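Local atomic coordinates of molybdenum-binding-protein (Azotobacter vinelandii, PDB entry 1H9M), a protein that binds molybdate in the cytoplasm as an assembly of three chains, probably serving molybdate homeostasis. Residues L19-V24 with S46-Q51; A26-L31 with V139-P144; V100-Q105 with A128-V133. All blocks are in the same frame, centred on the assembly; numbering follows the deposited sequence.

Contact 1. Residues L19-V24 with S46-Q51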
ATOM      1  N   LEU A  19       0.253  18.090 -14.205  1.00 21.64           N
ATOM      2  CA  LEU A  19       0.878  18.001 -12.901  1.00 23.39           C
ATOM      3  C   LEU A  19       0.255  19.090 -12.017  1.00 25.91           C
ATOM      4  O   LEU A  19       0.121  20.235 -12.506  1.00 24.47           O
ATOM      5  CB  LEU A  19       2.372  18.261 -12.956  1.00 21.88           C
ATOM      6  CG  LEU A  19       3.235  18.476 -11.747  1.00 25.33           C
ATOM      7  CD1 LEU A  19       3.499  17.126 -11.071  1.00 29.05           C
ATOM      8  CD2 LEU A  19       4.587  19.168 -11.945  1.00 34.02           C
ATOM      9  N   LYS A  20      -0.032  18.713 -10.788  1.00 19.11           N
ATOM     10  CA  LYS A  20      -0.544  19.692  -9.819  1.00 20.38           C
ATOM     11  C   LYS A  20       0.325  19.550  -8.565  1.00 19.47           C
ATOM     12  O   LYS A  20       0.380  18.506  -7.905  1.00 21.73           O
ATOM     13  CB  LYS A  20      -2.025  19.547  -9.424  1.00 19.78           C
ATOM     14  CG  LYS A  20      -2.395  20.640  -8.402  1.00 20.52           C
ATOM     15  CD  LYS A  20      -3.837  20.667  -7.958  1.00 18.53           C
ATOM     16  CE  LYS A  20      -4.017  21.667  -6.779  1.00 23.36           C
ATOM     17  NZ  LYS A  20      -5.472  21.676  -6.402  1.00 26.67           N
ATOM     18  N   GLU A  21       1.033  20.654  -8.305  1.00 20.43           N
ATOM     19  CA  GLU A  21       1.954  20.668  -7.194  1.00 18.25           C
ATOM     20  C   GLU A  21       1.215  21.148  -5.949  1.00 18.55           C
ATOM     21  O   GLU A  21       0.529  22.147  -5.938  1.00 20.19           O
ATOM     22  CB  GLU A  21       3.171  21.605  -7.487  1.00 22.05           C
ATOM     23  CG  GLU A  21       3.951  20.900  -8.645  1.00 28.61           C
ATOM     24  CD  GLU A  21       5.189  21.691  -9.040  1.00 42.52           C
ATOM     25  OE1 GLU A  21       5.585  22.685  -8.402  1.00 41.18           O
ATOM     26  OE2 GLU A  21       5.822  21.312 -10.048  1.00 52.04           O
ATOM     27  N   GLY A  22       1.372  20.365  -4.869  1.00 19.68           N
ATOM     28  CA  GLY A  22       0.813  20.668  -3.599  1.00 18.45           C
ATOM     29  C   GLY A  22       1.835  21.229  -2.638  1.00 18.54           C
ATOM     30  O   GLY A  22       2.780  21.917  -3.028  1.00 20.64           O
ATOM     31  N   ALA A  23       1.720  20.932  -1.363  1.00 19.45           N
ATOM     32  CA  ALA A  23       2.630  21.476  -0.358  1.00 17.93           C
ATOM     33  C   ALA A  23       3.738  20.441  -0.146  1.00 18.54           C
ATOM     34  O   ALA A  23       4.913  20.765  -0.247  1.00 20.86           O
ATOM     35  CB  ALA A  23       1.832  21.751   0.896  1.00 19.27           C
ATOM     36  N   VAL A  24       3.311  19.197   0.158  1.00 15.91           N
ATOM     37  CA  VAL A  24       4.322  18.127   0.294  1.00 14.35           C
ATOM     38  C   VAL A  24       4.144  17.032  -0.758  1.00 13.98           C
ATOM     39  O   VAL A  24       5.098  16.282  -1.029  1.00 15.88           O
ATOM     40  CB  VAL A  24       4.384  17.450   1.665  1.00 15.15           C
ATOM     41  CG1 VAL A  24       4.886  18.436   2.729  1.00 17.72           C
ATOM     42  CG2 VAL A  24       3.058  16.952   2.134  1.00 16.92           C
ATOM     43  N   SER A  46       9.958  14.429  -5.113  1.00 17.63           N
ATOM     44  CA  SER A  46      10.175  13.564  -6.292  1.00 18.15           C
ATOM     45  C   SER A  46       9.716  14.191  -7.567  1.00 19.10           C
ATOM     46  O   SER A  46      10.317  14.003  -8.646  1.00 20.56           O
ATOM     47  CB  SER A  46       9.413  12.216  -6.073  1.00 15.36           C
ATOM     48  OG  SER A  46      10.169  11.465  -5.146  1.00 20.57           O
ATOM     49  N   ALA A  47       8.517  14.826  -7.593  1.00 17.78           N
ATOM     50  CA  ALA A  47       8.027  15.444  -8.826  1.00 18.64           C
ATOM     51  C   ALA A  47       9.094  16.451  -9.324  1.00 22.67           C
ATOM     52  O   ALA A  47       9.334  16.404 -10.519  1.00 24.53           O
ATOM     53  CB  ALA A  47       6.733  16.184  -8.520  1.00 21.01           C
ATOM     54  N   ARG A  48       9.692  17.192  -8.437  1.00 21.64           N
ATOM     55  CA  ARG A  48      10.709  18.173  -8.865  1.00 24.87           C
ATOM     56  C   ARG A  48      12.019  17.522  -9.238  1.00 28.86           C
ATOM     57  O   ARG A  48      12.634  17.911 -10.240  1.00 30.70           O
ATOM     58  CB  ARG A  48      10.839  19.200  -7.719  1.00 28.54           C
ATOM     59  CG  ARG A  48       9.466  19.879  -7.730  1.00 33.84           C
ATOM     60  CD  ARG A  48       9.370  21.327  -7.340  1.00 47.17           C
ATOM     61  NE  ARG A  48       9.869  21.515  -5.994  1.00 54.17           N
ATOM     62  CZ  ARG A  48       9.421  22.338  -5.068  1.00 56.17           C
ATOM     63  NH1 ARG A  48       8.389  23.157  -5.263  1.00 58.56           N
ATOM     64  NH2 ARG A  48      10.041  22.344  -3.887  1.00 55.68           N
ATOM     65  N   SER A  49      12.442  16.523  -8.473  1.00 26.55           N
ATOM     66  CA  SER A  49      13.696  15.818  -8.775  1.00 27.15           C
ATOM     67  C   SER A  49      13.650  15.111 -10.115  1.00 28.45           C
ATOM     68  O   SER A  49      14.561  15.207 -10.969  1.00 31.44           O
ATOM     69  CB  SER A  49      13.985  14.789  -7.686  1.00 32.91           C
ATOM     70  OG  SER A  49      15.245  14.226  -8.005  1.00 36.67           O
ATOM     71  N   LEU A  50      12.538  14.474 -10.456  1.00 23.13           N
ATOM     72  CA  LEU A  50      12.308  13.797 -11.723  1.00 20.12           C
ATOM     73  C   LEU A  50      12.007  14.760 -12.872  1.00 20.84           C
ATOM     74  O   LEU A  50      11.738  14.312 -13.956  1.00 25.91           O
ATOM     75  CB  LEU A  50      11.113  12.817 -11.572  1.00 24.68           C
ATOM     76  CG  LEU A  50      11.497  11.577 -10.679  1.00 29.53           C
ATOM     77  CD1 LEU A  50      10.293  10.637 -10.646  1.00 30.88           C
ATOM     78  CD2 LEU A  50      12.638  10.815 -11.274  1.00 32.39           C
ATOM     79  N   GLN A  51      11.882  16.035 -12.558  1.00 22.75           N
ATOM     80  CA  GLN A  51      11.481  17.073 -13.523  1.00 24.02           C
ATOM     81  C   GLN A  51      10.189  16.785 -14.233  1.00 26.31           C
ATOM     82  O   GLN A  51      10.022  16.959 -15.445  1.00 30.77           O
ATOM     83  CB  GLN A  51      12.647  17.346 -14.485  1.00 26.99           C
ATOM     84  CG  GLN A  51      13.914  17.704 -13.690  1.00 31.27           C
ATOM     85  CD  GLN A  51      15.089  17.942 -14.628  1.00 41.88           C
ATOM     86  OE1 GLN A  51      15.161  18.991 -15.258  1.00 48.59           O
ATOM     87  NE2 GLN A  51      15.996  16.986 -14.735  1.00 48.07           N
TER
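In the first TOBE domain, of the OB clan, the end of strand 10-21, carrying Leu-19 and Glu-21, runs past helix 44-49 at a distance, the closest pair of CA atoms being Glu-21 and Ala-47 at 8.2 Å, so the space is bridged by side chains alone. Leu-19 CD1 meets Ala-47 CB, which turns toward the strand, at 4.2 Å. Nearer the surface, the extended chain of Glu-21 and the chain of Arg-48, bent at chi2 and chi3, cross at about a right angle. Glu-21 OE1 approaches Arg-48 CD at 4.2 Å. It lies at the edge of the guanidinium, near its plane, but 4.2 Å from Arg-48 NH1. That is too far for a salt bridge, and the carboxylate plane is turned 75° from the guanidinium; any attraction is probably a diffuse one between exposed charges. Gln-51, with positive phi, completes a Schellman motif behind the helix. Next to Ala-47, whose side chain is about 7 Å from a bound molybdate, Ser-46 OG hydrogen-bonds a molybdate oxygen. Leu-19 and Ala-47 both also rest on Ala-26 of strand 25-32, so the short helix packs over the hairpin formed by strands 10-21 and 25-32.

Contact 2. Residues A26-L31 with V139-P144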
ATOM      1  N   ALA A  26       2.440  15.835  -4.811  1.00 14.95           N
ATOM      2  CA  ALA A  26       2.059  16.364  -6.120  1.00 16.59           C
ATOM      3  C   ALA A  26       1.185  15.314  -6.795  1.00 15.98           C
ATOM      4  O   ALA A  26       1.438  14.103  -6.610  1.00 18.52           O
ATOM      5  CB  ALA A  26       3.280  16.539  -7.034  1.00 17.75           C
ATOM      6  N   GLU A  27       0.165  15.756  -7.550  1.00 15.19           N
ATOM      7  CA  GLU A  27      -0.657  14.829  -8.285  1.00 14.50           C
ATOM      8  C   GLU A  27      -0.198  14.848  -9.762  1.00 17.73           C
ATOM      9  O   GLU A  27      -0.200  15.963 -10.324  1.00 21.06           O
ATOM     10  CB  GLU A  27      -2.139  15.213  -8.219  1.00 19.18           C
ATOM     11  CG  GLU A  27      -2.931  14.250  -9.080  1.00 24.65           C
ATOM     12  CD  GLU A  27      -4.417  14.534  -9.105  1.00 29.12           C
ATOM     13  OE1 GLU A  27      -5.053  14.742  -8.065  1.00 29.88           O
ATOM     14  OE2 GLU A  27      -4.931  14.535 -10.260  1.00 39.02           O
ATOM     15  N   VAL A  28       0.040  13.672 -10.294  1.00 15.41           N
ATOM     16  CA  VAL A  28       0.494  13.553 -11.698  1.00 18.24           C
ATOM     17  C   VAL A  28      -0.501  12.717 -12.484  1.00 19.75           C
ATOM     18  O   VAL A  28      -0.955  11.625 -12.111  1.00 20.83           O
ATOM     19  CB  VAL A  28       1.876  12.868 -11.726  1.00 20.99           C
ATOM     20  CG1 VAL A  28       2.413  12.887 -13.165  1.00 20.57           C
ATOM     21  CG2 VAL A  28       2.880  13.453 -10.753  1.00 20.91           C
ATOM     22  N   ASP A  29      -1.031  13.357 -13.551  1.00 21.00           N
ATOM     23  CA  ASP A  29      -1.975  12.650 -14.408  1.00 21.29           C
ATOM     24  C   ASP A  29      -1.207  12.187 -15.647  1.00 20.69           C
ATOM     25  O   ASP A  29      -0.279  12.825 -16.129  1.00 24.37           O
ATOM     26  CB  ASP A  29      -3.151  13.558 -14.806  1.00 29.90           C
ATOM     27  CG  ASP A  29      -3.658  14.220 -13.520  1.00 44.03           C
ATOM     28  OD1 ASP A  29      -3.849  13.454 -12.538  1.00 38.15           O
ATOM     29  OD2 ASP A  29      -3.784  15.460 -13.451  1.00 40.68           O
ATOM     30  N   ILE A  30      -1.453  10.948 -15.978  1.00 21.55           N
ATOM     31  CA  ILE A  30      -0.688  10.270 -17.012  1.00 22.34           C
ATOM     32  C   ILE A  30      -1.598   9.671 -18.039  1.00 25.45           C
ATOM     33  O   ILE A  30      -2.608   9.041 -17.790  1.00 26.06           O
ATOM     34  CB  ILE A  30       0.185   9.140 -16.439  1.00 21.28           C
ATOM     35  CG1 ILE A  30       1.296   9.815 -15.515  1.00 25.38           C
ATOM     36  CG2 ILE A  30       0.937   8.310 -17.437  1.00 24.05           C
ATOM     37  CD1 ILE A  30       1.462   8.744 -14.447  1.00 26.62           C
ATOM     38  N   LEU A  31      -1.169   9.838 -19.339  1.00 24.83           N
ATOM     39  CA  LEU A  31      -1.970   9.173 -20.383  1.00 23.70           C
ATOM     40  C   LEU A  31      -1.182   7.947 -20.778  1.00 22.65           C
ATOM     41  O   LEU A  31       0.015   8.011 -21.110  1.00 26.56           O
ATOM     42  CB  LEU A  31      -2.142  10.131 -21.575  1.00 25.77           C
ATOM     43  CG  LEU A  31      -2.861   9.492 -22.776  1.00 29.24           C
ATOM     44  CD1 LEU A  31      -4.334   9.330 -22.473  1.00 38.09           C
ATOM     45  CD2 LEU A  31      -2.652  10.434 -23.986  1.00 35.27           C
ATOM     46  N   VAL A 139       0.910   4.417  -6.710  1.00 15.59           N
ATOM     47  CA  VAL A 139       1.610   4.357  -7.988  1.00 15.98           C
ATOM     48  C   VAL A 139       2.989   4.979  -7.924  1.00 15.96           C
ATOM     49  O   VAL A 139       3.071   6.197  -7.577  1.00 18.75           O
ATOM     50  CB  VAL A 139       0.785   5.068  -9.064  1.00 14.17           C
ATOM     51  CG1 VAL A 139       1.482   4.987 -10.460  1.00 15.59           C
ATOM     52  CG2 VAL A 139      -0.623   4.461  -9.207  1.00 16.33           C
ATOM     53  N   ILE A 140       4.012   4.222  -8.260  1.00 15.10           N
ATOM     54  CA  ILE A 140       5.368   4.810  -8.290  1.00 17.43           C
ATOM     55  C   ILE A 140       5.606   5.255  -9.729  1.00 16.67           C
ATOM     56  O   ILE A 140       5.160   4.654 -10.696  1.00 18.25           O
ATOM     57  CB  ILE A 140       6.348   3.721  -7.860  1.00 16.61           C
ATOM     58  CG1 ILE A 140       6.243   3.517  -6.342  1.00 17.10           C
ATOM     59  CG2 ILE A 140       7.777   4.151  -8.268  1.00 17.53           C
ATOM     60  CD1 ILE A 140       6.942   2.180  -5.923  1.00 17.60           C
ATOM     61  N   LEU A 141       6.302   6.440  -9.875  1.00 15.61           N
ATOM     62  CA  LEU A 141       6.571   6.815 -11.272  1.00 17.68           C
ATOM     63  C   LEU A 141       8.072   6.703 -11.495  1.00 18.37           C
ATOM     64  O   LEU A 141       8.919   6.775 -10.617  1.00 18.41           O
ATOM     65  CB  LEU A 141       6.275   8.324 -11.433  1.00 17.44           C
ATOM     66  CG  LEU A 141       4.763   8.582 -11.293  1.00 17.74           C
ATOM     67  CD1 LEU A 141       4.524  10.135 -11.488  1.00 22.02           C
ATOM     68  CD2 LEU A 141       3.906   7.759 -12.208  1.00 20.10           C
ATOM     69  N   GLY A 142       8.371   6.466 -12.808  1.00 20.08           N
ATOM     70  CA  GLY A 142       9.802   6.387 -13.161  1.00 22.83           C
ATOM     71  C   GLY A 142      10.093   7.182 -14.457  1.00 21.49           C
ATOM     72  O   GLY A 142       9.183   7.399 -15.228  1.00 19.40           O
ATOM     73  N   VAL A 143      11.282   7.752 -14.491  1.00 21.08           N
ATOM     74  CA  VAL A 143      11.699   8.499 -15.693  1.00 26.98           C
ATOM     75  C   VAL A 143      13.000   7.849 -16.192  1.00 28.73           C
ATOM     76  O   VAL A 143      13.932   7.498 -15.564  1.00 26.87           O
ATOM     77  CB  VAL A 143      11.874  10.008 -15.593  1.00 28.51           C
ATOM     78  CG1 VAL A 143      10.528  10.685 -15.337  1.00 26.86           C
ATOM     79  CG2 VAL A 143      12.931  10.431 -14.592  1.00 30.25           C
ATOM     80  N   PRO A 144      12.906   7.821 -17.606  1.00 35.17           N
ATOM     81  CA  PRO A 144      14.046   7.203 -18.308  1.00 38.11           C
ATOM     82  C   PRO A 144      15.315   8.016 -18.368  1.00 38.46           C
ATOM     83  O   PRO A 144      15.496   9.019 -17.673  1.00 42.12           O
ATOM     84  CB  PRO A 144      13.612   6.991 -19.759  1.00 37.79           C
ATOM     85  CG  PRO A 144      12.149   7.249 -19.776  1.00 38.37           C
ATOM     86  CD  PRO A 144      11.902   8.258 -18.713  1.00 36.73           C
TER
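Leu-141 reaches out from strand 140-143 to meet Val-28 and Ile-30 of strand 25-32 tip to tip, one methyl group for each partner. Its CG lies anti to the carbonyl carbon (chi1 -68°) and the chain continues extended at chi2, which carries the fork of CD1 and CD2 across the gap between backbones whose nearest CA atoms, those of Val-28 and Leu-141, are 9.1 Å apart. CD1 settles against the branch of Val-28: Leu-141 CD1 is 3.8 Å from Val-28 CG2, and CB and CG1 of the valine lie about as near, so a single methyl is received by the whole isopropyl group. CD2 turns to the other partner. Ile-30 CD1 stands 3.5 Å from Leu-141 CD2, tighter than usual for two carbons, and the second torsion of Ile-30 (147°) departs from the staggered value, which suggests a slightly strained fit. All three side chains are buried, and the contact is wholly apolar; the Leu-141 side chain is about 6 Å from a bound molybdate. The last strand of the chain here joins the sheet of the first TOBE unit, consistent with completing its OB-like barrel. Strands 10-21 and 57-62 lie between 25-32 and 140-143 in that antiparallel sheet, so the side chains probably meet across the interior formed as it curls. Val-28 is flanked by Val-16 and Leu-19 of strand 10-21, Leu-141 also touches Ala-40 of strand 37-43, and Gly-142 and Val-143 pair with a strand of the second subunit, continuing the sheet across the interface.

Contact 3. Residues V100-Q105 with A128-V133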
ATOM      1  N   VAL A 100      -3.864 -12.855 -10.510  1.00 16.04           N
ATOM      2  CA  VAL A 100      -4.817 -12.698 -11.630  1.00 16.59           C
ATOM      3  C   VAL A 100      -4.253 -11.718 -12.635  1.00 19.38           C
ATOM      4  O   VAL A 100      -3.989 -10.560 -12.270  1.00 20.02           O
ATOM      5  CB  VAL A 100      -6.160 -12.207 -11.114  1.00 16.25           C
ATOM      6  CG1 VAL A 100      -7.185 -12.030 -12.260  1.00 21.21           C
ATOM      7  CG2 VAL A 100      -6.788 -13.148 -10.096  1.00 19.65           C
ATOM      8  N   THR A 101      -4.132 -12.104 -13.924  1.00 16.72           N
ATOM      9  CA  THR A 101      -3.716 -11.084 -14.913  1.00 17.89           C
ATOM     10  C   THR A 101      -4.916 -10.747 -15.813  1.00 21.55           C
ATOM     11  O   THR A 101      -5.634 -11.666 -16.223  1.00 22.91           O
ATOM     12  CB  THR A 101      -2.582 -11.668 -15.756  1.00 26.32           C
ATOM     13  OG1 THR A 101      -1.411 -11.932 -14.947  1.00 25.92           O
ATOM     14  CG2 THR A 101      -2.127 -10.761 -16.896  1.00 31.20           C
ATOM     15  N   LEU A 102      -5.135  -9.447 -16.046  1.00 20.95           N
ATOM     16  CA  LEU A 102      -6.217  -9.019 -16.957  1.00 23.23           C
ATOM     17  C   LEU A 102      -5.548  -8.435 -18.215  1.00 29.09           C
ATOM     18  O   LEU A 102      -4.460  -7.878 -18.189  1.00 28.52           O
ATOM     19  CB  LEU A 102      -7.030  -7.854 -16.408  1.00 27.06           C
ATOM     20  CG  LEU A 102      -7.601  -7.897 -15.008  1.00 27.36           C
ATOM     21  CD1 LEU A 102      -8.471  -6.665 -14.742  1.00 27.03           C
ATOM     22  CD2 LEU A 102      -8.433  -9.139 -14.710  1.00 28.15           C
ATOM     23  N   ALA A 103      -6.253  -8.589 -19.335  1.00 26.31           N
ATOM     24  CA  ALA A 103      -5.859  -7.993 -20.608  1.00 31.34           C
ATOM     25  C   ALA A 103      -6.735  -6.747 -20.765  1.00 27.27           C
ATOM     26  O   ALA A 103      -7.966  -6.791 -20.695  1.00 29.05           O
ATOM     27  CB  ALA A 103      -6.091  -9.006 -21.732  1.00 32.42           C
ATOM     28  N   LEU A 104      -6.108  -5.616 -20.989  1.00 34.75           N
ATOM     29  CA  LEU A 104      -6.793  -4.350 -21.138  1.00 38.10           C
ATOM     30  C   LEU A 104      -6.906  -3.921 -22.590  1.00 42.78           C
ATOM     31  O   LEU A 104      -6.307  -4.543 -23.456  1.00 40.21           O
ATOM     32  CB  LEU A 104      -5.967  -3.308 -20.353  1.00 40.12           C
ATOM     33  CG  LEU A 104      -5.863  -3.635 -18.854  1.00 40.49           C
ATOM     34  CD1 LEU A 104      -5.030  -2.581 -18.145  1.00 40.28           C
ATOM     35  CD2 LEU A 104      -7.249  -3.731 -18.234  1.00 39.05           C
ATOM     36  N   GLN A 105      -7.556  -2.789 -22.782  1.00 51.31           N
ATOM     37  CA  GLN A 105      -7.711  -2.216 -24.118  1.00 56.95           C
ATOM     38  C   GLN A 105      -6.368  -1.852 -24.736  1.00 59.71           C
ATOM     39  O   GLN A 105      -5.578  -1.139 -24.112  1.00 61.23           O
ATOM     40  CB  GLN A 105      -8.568  -0.946 -23.999  1.00 58.40           C
ATOM     41  N   ALA A 128     -13.514 -13.623 -18.140  1.00 29.57           N
ATOM     42  CA  ALA A 128     -14.374 -12.810 -17.330  1.00 26.81           C
ATOM     43  C   ALA A 128     -14.026 -11.311 -17.342  1.00 24.77           C
ATOM     44  O   ALA A 128     -12.838 -11.017 -17.391  1.00 26.22           O
ATOM     45  CB  ALA A 128     -14.449 -13.292 -15.886  1.00 27.18           C
ATOM     46  N   SER A 129     -15.090 -10.501 -17.332  1.00 26.75           N
ATOM     47  CA  SER A 129     -14.915  -9.061 -17.304  1.00 24.71           C
ATOM     48  C   SER A 129     -14.519  -8.683 -15.837  1.00 23.99           C
ATOM     49  O   SER A 129     -15.254  -9.057 -14.943  1.00 25.26           O
ATOM     50  CB  SER A 129     -16.174  -8.213 -17.554  1.00 36.14           C
ATOM     51  OG  SER A 129     -16.979  -8.838 -18.526  1.00 46.05           O
ATOM     52  N   ALA A 130     -13.584  -7.767 -15.803  1.00 24.16           N
ATOM     53  CA  ALA A 130     -13.278  -7.253 -14.424  1.00 25.80           C
ATOM     54  C   ALA A 130     -12.483  -5.979 -14.568  1.00 22.12           C
ATOM     55  O   ALA A 130     -11.966  -5.667 -15.619  1.00 23.04           O
ATOM     56  CB  ALA A 130     -12.460  -8.292 -13.665  1.00 26.21           C
ATOM     57  N   SER A 131     -12.506  -5.149 -13.502  1.00 20.92           N
ATOM     58  CA  SER A 131     -11.727  -3.903 -13.542  1.00 20.56           C
ATOM     59  C   SER A 131     -10.611  -3.941 -12.438  1.00 19.25           C
ATOM     60  O   SER A 131     -10.917  -4.502 -11.391  1.00 22.28           O
ATOM     61  CB  SER A 131     -12.599  -2.712 -13.172  1.00 27.21           C
ATOM     62  OG  SER A 131     -13.668  -2.559 -14.128  1.00 32.66           O
ATOM     63  N   ALA A 132      -9.493  -3.355 -12.847  1.00 19.02           N
ATOM     64  CA  ALA A 132      -8.380  -3.270 -11.851  1.00 16.49           C
ATOM     65  C   ALA A 132      -8.576  -1.887 -11.231  1.00 17.24           C
ATOM     66  O   ALA A 132      -8.768  -0.925 -11.952  1.00 17.95           O
ATOM     67  CB  ALA A 132      -7.058  -3.346 -12.565  1.00 18.55           C
ATOM     68  N   VAL A 133      -8.488  -1.831  -9.899  1.00 13.68           N
ATOM     69  CA  VAL A 133      -8.679  -0.557  -9.175  1.00 15.22           C
ATOM     70  C   VAL A 133      -7.407  -0.240  -8.404  1.00 14.53           C
ATOM     71  O   VAL A 133      -6.961  -1.098  -7.651  1.00 14.31           O
ATOM     72  CB  VAL A 133      -9.873  -0.686  -8.204  1.00 19.01           C
ATOM     73  CG1 VAL A 133     -10.002   0.561  -7.355  1.00 19.05           C
ATOM     74  CG2 VAL A 133     -11.171  -0.934  -8.972  1.00 25.50           C
TER
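Leu-102, from strand 97-104, lies over Ala-130, Ser-131 and Ala-132 of strand 129-134 in the interior of the second TOBE domain, a member of the OB clan. Nearly all the contact is made by this one side chain. Its CD1 methyl presses on the opposite backbone, 3.7 Å from Ala-130 O and 3.9 Å from Ala-132 N, and so sits over the peptide groups joining Ala-130 to Ala-132. The two alanine methyls receive the fork on separate branches: Leu-102 CD2 approaches Ala-130 CB, while Leu-102 CD1 approaches Ala-132 CB. The small alanine side chains probably allow this close approach to the main chain. With chi1 at -50°, CG of the leucine lies beside the backbone N, and this swings the fork over the alanines.

The strand segments cross at 99°, nearly perpendicular, and their axes approach to 8.4 Å, consistent with strands facing each other across the interior of a small OB-type barrel. In the next shell, Val-88 of strand 82-93, Ile-110 of strand 109-115 and Leu-69 of strand 68-70 pack against Leu-102, and Ile-110 reaches Ala-132 as well. Backbone bonds from Leu-102 to Ile-110 and from Thr-101 to residues of strand 82-93 fix the leucine's own strand from both neighbours. On the other strand, the CB of Ser-131 points away from strand 97-104, and its hydroxyl is hydrogen-bonded with Thr-85 OG1. Ala-130 CB and Ala-132 CB each lie 4.2 Å from their own methyl of Leu-102, CD2 and CD1 respectively.

Contacts 1 and 2 adjoin, with centres 10 Å apart, and share one antiparallel sheet: strands 10-21 and 25-32 are neighbours in it, Lys-20 O probably accepts a hydrogen bond from Glu-27 N, and Leu-50 packs on Val-143. Contact 3 belongs to the other sheet, on the opposite side of the chain's centre, about 21 Å from contact 2 and 30 Å from contact 1 between centres. Along the chain, contacts 1 and 2 cross, contact 1 closes before contact 3 opens, and contact 3 is nested inside the loop closed by contact 2. Strand 140-143 thus returns from the second unit to the first, tying the two TOBE units together, and contacts 1 and 2 both touch the second subunit.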